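Enoyl-CoA hydratase/isomerase family protein (Ruegeria pomeroyi, PDB 3L3S) belongs to the crotonase superfamily and probably acts as a hydro-lyase on acyl-CoA-type substrates of fatty acid metabolism. Local coordinates at residues His52-His57 with Lys105-Leu110. Numbering follows the deposited sequence.
Sequences HVLVIH and KPTIAL
His57 and Leu110 both set CG anti to the backbone N (chi1 -170° and -162°), which brings the isobutyl branch of the leucine over the imidazole. Leu110 CD1 stands above the middle of one ring face, 4.1 Å from the centroid of the His57 ring, a CH-pi contact, and CD2 of the same leucine lies by NE2. That NE2 also makes a weak hydrogen bond to Glu112. An alanine in place of His57 would probably leave Leu110 without the ring it packs on and Glu112 without this partner.

Leading up to this pair, the two strands run parallel, neighbours in the central sheet of the crotonase fold. Leu54 N gives a nearly straight bond to Pro106 O (2.8 Å), and Leu54 O takes Ile108 N; two residues on, Ile56 N reaches Ile108 O at 2.8 Å while Ile56 O accepts Leu110 N at 3.1 Å. Val55 points its own N-H and C=O to strand 17-22 instead, but a CA-H...O contact joins Val55 CA to Ile108 O (3.2 Å), beside the N-H...O bonds. At the start, Val53 CG1 packs on the Pro106 ring, 3.8 Å from Pro106 CB, and helix 194-207 touches both side chains. Backbone polarity is thus paired across a buried interface, with an imidazole taking part where His57 meets Leu110.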
# COMPACT_ATOMS: atom_id res chain seq x y z
N HIS B 52 -1.79 -16.42 24.86
CA HIS B 52 -0.82 -15.46 24.35
C HIS B 52 -1.01 -15.17 22.86
O HIS B 52 -0.85 -14.04 22.42
CB HIS B 52 0.62 -15.95 24.60
CG HIS B 52 1.01 -16.04 26.05
ND1 HIS B 52 2.29 -16.36 26.45
CD2 HIS B 52 0.29 -15.88 27.19
CE1 HIS B 52 2.34 -16.40 27.77
NE2 HIS B 52 1.15 -16.12 28.25
N VAL B 53 -1.30 -16.21 22.08
CA VAL B 53 -1.52 -16.10 20.63
C VAL B 53 -2.74 -16.89 20.15
O VAL B 53 -3.07 -17.93 20.72
CB VAL B 53 -0.26 -16.53 19.81
CG1 VAL B 53 0.83 -15.51 19.90
CG2 VAL B 53 0.29 -17.82 20.31
N LEU B 54 -3.40 -16.38 19.12
CA LEU B 54 -4.58 -17.01 18.54
C LEU B 54 -4.32 -17.58 17.15
O LEU B 54 -3.65 -16.95 16.33
CB LEU B 54 -5.74 -16.00 18.39
CG LEU B 54 -6.59 -15.42 19.52
CD1 LEU B 54 -7.43 -16.51 20.11
CD2 LEU B 54 -5.76 -14.71 20.57
N VAL B 55 -4.81 -18.80 16.92
CA VAL B 55 -4.71 -19.47 15.62
C VAL B 55 -6.14 -19.83 15.21
O VAL B 55 -6.89 -20.39 16.00
CB VAL B 55 -3.83 -20.76 15.64
CG1 VAL B 55 -3.90 -21.47 14.28
CG2 VAL B 55 -2.36 -20.43 15.95
N ILE B 56 -6.54 -19.39 14.02
CA ILE B 56 -7.87 -19.66 13.46
C ILE B 56 -7.69 -20.63 12.30
O ILE B 56 -7.12 -20.30 11.26
CB ILE B 56 -8.57 -18.35 13.01
CG1 ILE B 56 -8.79 -17.44 14.23
CG2 ILE B 56 -9.92 -18.65 12.35
CD1 ILE B 56 -9.30 -16.04 13.91
N HIS B 57 -8.20 -21.84 12.50
CA HIS B 57 -8.10 -22.91 11.51
C HIS B 57 -9.47 -23.38 11.02
O HIS B 57 -10.31 -23.80 11.81
CB HIS B 57 -7.31 -24.08 12.14
CG HIS B 57 -6.90 -25.17 11.19
ND1 HIS B 57 -6.47 -26.41 11.64
CD2 HIS B 57 -6.82 -25.22 9.84
CE1 HIS B 57 -6.14 -27.16 10.61
NE2 HIS B 57 -6.34 -26.47 9.51
N LYS B 105 -3.36 -9.22 20.97
CA LYS B 105 -2.68 -10.52 20.86
C LYS B 105 -2.64 -10.98 19.40
O LYS B 105 -3.63 -10.79 18.68
CB LYS B 105 -3.39 -11.55 21.75
CG LYS B 105 -3.25 -11.23 23.22
CD LYS B 105 -4.03 -12.12 24.13
CE LYS B 105 -4.15 -11.45 25.50
NZ LYS B 105 -4.74 -12.35 26.51
N PRO B 106 -1.51 -11.55 18.94
CA PRO B 106 -1.37 -12.02 17.55
C PRO B 106 -2.39 -13.05 17.10
O PRO B 106 -2.70 -13.99 17.84
CB PRO B 106 0.03 -12.62 17.52
CG PRO B 106 0.76 -11.83 18.52
CD PRO B 106 -0.23 -11.73 19.65
N THR B 107 -2.97 -12.81 15.93
CA THR B 107 -3.96 -13.70 15.33
C THR B 107 -3.41 -14.26 14.01
O THR B 107 -2.93 -13.51 13.16
CB THR B 107 -5.31 -12.98 15.12
OG1 THR B 107 -5.12 -11.88 14.24
CG2 THR B 107 -5.86 -12.46 16.47
N ILE B 108 -3.41 -15.58 13.89
CA ILE B 108 -2.88 -16.26 12.70
C ILE B 108 -3.91 -17.19 12.07
O ILE B 108 -4.50 -18.03 12.74
CB ILE B 108 -1.61 -17.12 13.05
CG1 ILE B 108 -0.52 -16.26 13.69
CG2 ILE B 108 -1.04 -17.79 11.78
CD1 ILE B 108 0.47 -17.02 14.53
N ALA B 109 -4.07 -17.05 10.76
CA ALA B 109 -4.99 -17.88 10.00
C ALA B 109 -4.24 -18.98 9.23
O ALA B 109 -3.23 -18.71 8.57
CB ALA B 109 -5.80 -17.03 9.05
N LEU B 110 -4.70 -20.23 9.39
CA LEU B 110 -4.13 -21.40 8.71
C LEU B 110 -5.15 -21.80 7.62
O LEU B 110 -6.24 -22.30 7.92
CB LEU B 110 -3.92 -22.54 9.72
CG LEU B 110 -3.01 -23.75 9.49
CD1 LEU B 110 -2.83 -24.44 10.84
CD2 LEU B 110 -3.55 -24.75 8.48